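Local atomic coordinates of possible adhesin (Caldicellulosiruptor kronotskyensis, PDB entry 4WA0), a protein that probably mediates attachment of the bacterium to cellulose, this chain being the C-terminal beta-helix domain of a tapirin. Residues Tyr10-Leu24 with Ser30-Val44. Sequence-based numbering, arbitrary orientation.
Sequences YAIFSKGALNTNKNL and SVYSGGDLTIDGGAV
Phe13 and Tyr32 lie side by side on neighbouring coils of a parallel beta-helix, where residues 10-24 stack in register on 30-44; the axes of strands 17-19 and 37-39 run 6° apart. The two rings are nearly parallel but slid apart, so Tyr32 CD1 sits 3.3 Å from Phe13 CE2, over one face of the phenylalanine toward its rim. Paired in register on the same face of the sheet, both carry CG anti to the backbone N, and the rings point the same way. Tyr10 completes the aromatic cluster: the edge of Tyr32 turns toward its face, with centroids 6.0 Å apart, while Tyr10 OH hydrogen-bonds to Pro4 O. Water 1 meets the Tyr32 ring in plane, joining Tyr32 OH to Lys15 O. Inside the coil, Leu18 CD2 reaches both Val31 CG1 and Leu37 CG at 4.2 Å. At the turn between strands 13-14 and 17-19 two serine hydroxyls grip Gly16 O from opposite faces of its carbonyl plane, Ser14 OG at 2.8 Å and Ser33 OG at 2.9 Å; Ser33 OG also accepts from Gly35 N, an ST turn. Further on, Thr20 OG1, placed between backbone N and carbonyl carbon (chi1 74°), accepts from Asp40 N at 2.9 Å. Lys22 bridges to Asp61 as well as Asp40, whose OD1 receives Lys22 NZ at 2.9 Å (syn) and Gly41 N (anti), both out of the carboxylate plane toward the same face.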
loop_
_atom_site.group_PDB
_atom_site.type_symbol
_atom_site.label_atom_id
_atom_site.label_comp_id
_atom_site.label_asym_id
_atom_site.label_seq_id
_atom_site.Cartn_x
_atom_site.Cartn_y
_atom_site.Cartn_z
ATOM N N TYR A 10 3.614 -10.532 5.166
ATOM C CA TYR A 10 3.741 -9.342 4.390
ATOM C C TYR A 10 4.789 -9.508 3.316
ATOM O O TYR A 10 5.873 -10.021 3.594
ATOM C CB TYR A 10 4.079 -8.124 5.292
ATOM C CG TYR A 10 2.824 -7.668 6.008
ATOM C CD1 TYR A 10 2.444 -8.279 7.176
ATOM C CD2 TYR A 10 2.000 -6.687 5.491
ATOM C CE1 TYR A 10 1.291 -7.918 7.824
ATOM C CE2 TYR A 10 0.838 -6.300 6.150
ATOM C CZ TYR A 10 0.497 -6.951 7.318
ATOM O OH TYR A 10 -0.662 -6.674 8.021
ATOM N N ALA A 11 4.469 -9.060 2.120
ATOM C CA ALA A 11 5.461 -8.958 1.061
ATOM C C ALA A 11 6.529 -7.933 1.481
ATOM O O ALA A 11 7.774 -8.123 1.290
ATOM C CB ALA A 11 4.838 -8.540 -0.202
ATOM N N ILE A 12 6.033 -6.809 2.017
ATOM C CA ILE A 12 6.903 -5.745 2.526
ATOM C C ILE A 12 6.310 -5.292 3.878
ATOM O O ILE A 12 5.158 -4.828 3.937
ATOM C CB ILE A 12 7.012 -4.552 1.576
ATOM C CG1 ILE A 12 7.519 -4.951 0.199
ATOM C CG2 ILE A 12 7.930 -3.487 2.153
ATOM C CD1 ILE A 12 7.417 -3.870 -0.801
ATOM N N PHE A 13 7.089 -5.451 4.942
ATOM C CA PHE A 13 6.703 -4.981 6.268
ATOM C C PHE A 13 7.720 -3.936 6.735
ATOM O O PHE A 13 8.924 -4.200 6.781
ATOM C CB PHE A 13 6.617 -6.146 7.228
ATOM C CG PHE A 13 6.224 -5.734 8.607
ATOM C CD1 PHE A 13 7.179 -5.191 9.493
ATOM C CD2 PHE A 13 4.908 -5.889 9.021
ATOM C CE1 PHE A 13 6.746 -4.761 10.740
ATOM C CE2 PHE A 13 4.496 -5.462 10.261
ATOM C CZ PHE A 13 5.426 -4.916 11.114
ATOM N N SER A 14 7.283 -2.745 7.093
ATOM C CA SER A 14 8.167 -1.723 7.618
ATOM C C SER A 14 7.678 -1.242 8.977
ATOM O O SER A 14 6.571 -0.675 9.105
ATOM C CB SER A 14 8.193 -0.555 6.638
ATOM O OG SER A 14 9.098 0.485 7.031
ATOM N N LYS A 15 8.526 -1.387 9.984
ATOM C CA LYS A 15 8.163 -0.950 11.374
ATOM C C LYS A 15 7.833 0.529 11.385
ATOM O O LYS A 15 6.843 0.921 12.016
ATOM C CB LYS A 15 9.201 -1.321 12.416
ATOM C CG LYS A 15 8.960 -0.715 13.841
ATOM C CD LYS A 15 10.104 -1.154 14.781
ATOM C CE LYS A 15 10.784 0.040 15.467
ATOM N NZ LYS A 15 12.229 -0.256 15.805
ATOM N N GLY A 16 8.656 1.354 10.725
ATOM C CA GLY A 16 8.549 2.774 10.680
ATOM C C GLY A 16 8.177 3.209 9.254
ATOM O O GLY A 16 7.685 2.399 8.449
ATOM N N ALA A 17 8.436 4.460 8.939
ATOM C CA ALA A 17 8.179 5.019 7.635
ATOM C C ALA A 17 8.798 4.183 6.479
ATOM O O ALA A 17 9.919 3.702 6.578
ATOM C CB ALA A 17 8.623 6.475 7.549
ATOM N N LEU A 18 8.050 4.080 5.389
ATOM C CA LEU A 18 8.459 3.271 4.213
ATOM C C LEU A 18 8.464 4.194 2.997
ATOM O O LEU A 18 7.438 4.781 2.652
ATOM C CB LEU A 18 7.514 2.087 4.021
ATOM C CG LEU A 18 7.662 1.376 2.641
ATOM C CD1 LEU A 18 9.020 0.705 2.421
ATOM C CD2 LEU A 18 6.608 0.292 2.433
ATOM N N ASN A 19 9.615 4.266 2.303
ATOM C CA ASN A 19 9.726 4.903 1.029
ATOM C C ASN A 19 10.061 3.869 -0.024
ATOM O O ASN A 19 11.143 3.279 0.002
ATOM C CB ASN A 19 10.813 5.950 1.068
ATOM C CG ASN A 19 10.545 7.013 2.133
ATOM O OD1 ASN A 19 9.455 7.513 2.279
ATOM N ND2 ASN A 19 11.591 7.363 2.871
ATOM N N THR A 20 9.128 3.544 -0.921
ATOM C CA THR A 20 9.399 2.598 -1.988
ATOM C C THR A 20 10.317 3.163 -3.103
ATOM O O THR A 20 10.602 4.357 -3.216
ATOM C CB THR A 20 8.145 1.996 -2.631
ATOM O OG1 THR A 20 7.531 2.969 -3.451
ATOM C CG2 THR A 20 7.156 1.617 -1.611
ATOM N N ASN A 21 10.821 2.234 -3.906
ATOM C CA ASN A 21 11.569 2.599 -5.064
ATOM C C ASN A 21 10.617 2.794 -6.247
ATOM O O ASN A 21 9.432 2.446 -6.176
ATOM C CB ASN A 21 12.603 1.514 -5.405
ATOM C CG ASN A 21 12.015 0.128 -5.637
ATOM O OD1 ASN A 21 11.146 -0.325 -4.912
ATOM N ND2 ASN A 21 12.584 -0.602 -6.579
ATOM N N LYS A 22 11.116 3.433 -7.324
ATOM C CA LYS A 22 10.335 3.490 -8.584
ATOM C C LYS A 22 10.211 2.157 -9.300
ATOM O O LYS A 22 11.049 1.230 -9.171
ATOM C CB LYS A 22 11.035 4.466 -9.505
ATOM C CG LYS A 22 10.950 5.899 -8.911
ATOM C CD LYS A 22 11.781 6.854 -9.684
ATOM C CE LYS A 22 12.012 8.184 -9.013
ATOM N NZ LYS A 22 10.863 9.078 -8.913
ATOM N N ASN A 23 9.129 1.972 -10.005
ATOM C CA ASN A 23 8.917 0.723 -10.812
ATOM C C ASN A 23 8.936 -0.537 -9.935
ATOM O O ASN A 23 9.585 -1.518 -10.219
ATOM C CB ASN A 23 9.944 0.680 -11.905
ATOM C CG ASN A 23 9.707 1.770 -12.996
ATOM O OD1 ASN A 23 8.605 2.352 -13.169
ATOM N ND2 ASN A 23 10.734 2.050 -13.724
ATOM N N LEU A 24 8.265 -0.453 -8.812
ATOM C CA LEU A 24 8.114 -1.563 -7.893
ATOM C C LEU A 24 6.883 -2.337 -8.303
ATOM O O LEU A 24 5.785 -1.745 -8.377
ATOM C CB LEU A 24 7.956 -1.033 -6.452
ATOM C CG LEU A 24 7.592 -2.067 -5.356
ATOM C CD1 LEU A 24 8.684 -3.116 -5.195
ATOM C CD2 LEU A 24 7.337 -1.487 -3.977
ATOM N N SER A 30 0.754 -8.806 1.602
ATOM C CA SER A 30 0.301 -7.466 2.035
ATOM C C SER A 30 1.497 -6.533 2.191
ATOM O O SER A 30 2.667 -6.977 2.241
ATOM C CB SER A 30 -0.445 -7.610 3.323
ATOM O OG SER A 30 -1.687 -8.259 3.072
ATOM N N VAL A 31 1.231 -5.232 2.288
ATOM C CA VAL A 31 2.287 -4.242 2.484
ATOM C C VAL A 31 1.856 -3.408 3.722
ATOM O O VAL A 31 0.693 -2.933 3.800
ATOM C CB VAL A 31 2.408 -3.299 1.292
ATOM C CG1 VAL A 31 3.340 -2.129 1.549
ATOM C CG2 VAL A 31 2.855 -4.045 0.050
ATOM N N TYR A 32 2.807 -3.173 4.638
ATOM C CA TYR A 32 2.567 -2.426 5.846
ATOM C C TYR A 32 3.658 -1.451 6.194
ATOM O O TYR A 32 4.829 -1.808 6.139
ATOM C CB TYR A 32 2.424 -3.414 7.018
ATOM C CG TYR A 32 2.429 -2.785 8.407
ATOM C CD1 TYR A 32 3.617 -2.517 9.103
ATOM C CD2 TYR A 32 1.238 -2.484 9.047
ATOM C CE1 TYR A 32 3.598 -1.935 10.371
ATOM C CE2 TYR A 32 1.232 -1.853 10.310
ATOM C CZ TYR A 32 2.404 -1.601 10.952
ATOM O OH TYR A 32 2.395 -0.991 12.233
ATOM N N SER A 33 3.257 -0.242 6.578
ATOM C CA SER A 33 4.208 0.745 7.122
ATOM C C SER A 33 3.659 1.256 8.459
ATOM O O SER A 33 2.513 1.654 8.549
ATOM C CB SER A 33 4.377 1.898 6.231
ATOM O OG SER A 33 5.293 2.767 6.905
ATOM N N GLY A 34 4.468 1.189 9.486
ATOM C CA GLY A 34 4.095 1.737 10.822
ATOM C C GLY A 34 4.221 3.262 10.904
ATOM O O GLY A 34 3.804 3.870 11.862
ATOM N N GLY A 35 4.784 3.889 9.895
ATOM C CA GLY A 35 4.805 5.332 9.768
ATOM C C GLY A 35 4.315 5.785 8.432
ATOM O O GLY A 35 3.476 5.058 7.775
ATOM N N ASP A 36 4.790 6.957 8.009
ATOM C CA ASP A 36 4.378 7.465 6.701
ATOM C C ASP A 36 4.820 6.540 5.549
ATOM O O ASP A 36 6.015 6.112 5.480
ATOM C CB ASP A 36 4.969 8.890 6.473
ATOM C CG ASP A 36 4.447 9.940 7.487
ATOM O OD1 ASP A 36 3.398 9.682 8.155
ATOM O OD2 ASP A 36 5.132 11.009 7.585
ATOM N N LEU A 37 3.893 6.256 4.649
ATOM C CA LEU A 37 4.125 5.371 3.466
ATOM C C LEU A 37 4.128 6.182 2.163
ATOM O O LEU A 37 3.065 6.699 1.752
ATOM C CB LEU A 37 3.049 4.302 3.461
ATOM C CG LEU A 37 3.389 2.937 2.871
ATOM C CD1 LEU A 37 2.332 1.854 3.173
ATOM C CD2 LEU A 37 3.610 3.088 1.352
ATOM N N THR A 38 5.305 6.307 1.512
ATOM C CA THR A 38 5.507 7.057 0.319
ATOM C C THR A 38 5.819 6.099 -0.795
ATOM O O THR A 38 6.838 5.379 -0.791
ATOM C CB THR A 38 6.612 8.086 0.493
ATOM O OG1 THR A 38 6.230 8.971 1.586
ATOM C CG2 THR A 38 6.713 8.857 -0.745
ATOM N N ILE A 39 4.854 6.050 -1.693
ATOM C CA ILE A 39 4.916 5.152 -2.866
ATOM C C ILE A 39 5.439 5.948 -4.044
ATOM O O ILE A 39 4.754 6.875 -4.592
ATOM C CB ILE A 39 3.541 4.553 -3.173
ATOM C CG1 ILE A 39 3.023 3.731 -1.980
ATOM C CG2 ILE A 39 3.623 3.682 -4.437
ATOM C CD1 ILE A 39 1.638 3.089 -2.173
ATOM N N ASP A 40 6.626 5.555 -4.490
ATOM C CA ASP A 40 7.218 6.260 -5.640
ATOM C C ASP A 40 6.603 5.789 -6.951
ATOM O O ASP A 40 5.899 4.749 -7.048
ATOM C CB ASP A 40 8.762 6.127 -5.675
ATOM C CG ASP A 40 9.435 7.428 -6.195
ATOM O OD1 ASP A 40 8.808 8.330 -6.974
ATOM O OD2 ASP A 40 10.655 7.499 -5.878
ATOM N N GLY A 41 6.842 6.607 -7.981
ATOM C CA GLY A 41 6.161 6.379 -9.263
ATOM C C GLY A 41 6.345 5.016 -9.875
ATOM O O GLY A 41 7.428 4.445 -9.818
ATOM N N GLY A 42 5.305 4.563 -10.565
ATOM C CA GLY A 42 5.359 3.310 -11.228
ATOM C C GLY A 42 5.088 2.065 -10.412
ATOM O O GLY A 42 5.466 0.964 -10.824
ATOM N N ALA A 43 4.410 2.229 -9.313
ATOM C CA ALA A 43 3.986 1.102 -8.448
ATOM C C ALA A 43 2.903 0.312 -9.155
ATOM O O ALA A 43 1.867 0.843 -9.474
ATOM C CB ALA A 43 3.513 1.594 -7.107
ATOM N N VAL A 44 3.123 -0.991 -9.251
ATOM C CA VAL A 44 2.118 -1.924 -9.745
ATOM C C VAL A 44 1.952 -3.043 -8.718
ATOM O O VAL A 44 2.834 -3.859 -8.533
ATOM C CB VAL A 44 2.462 -2.503 -11.125
ATOM C CG1 VAL A 44 1.352 -3.458 -11.521
ATOM C CG2 VAL A 44 2.567 -1.448 -12.170
HETATM O O HOH W 1 5.012 -0.639 13.268
HETATM O O HOH W 2 7.477 7.854 3.837
HETATM O O HOH W 3 9.382 6.670 -1.997
HETATM O O HOH W 4 6.984 2.135 -7.496
#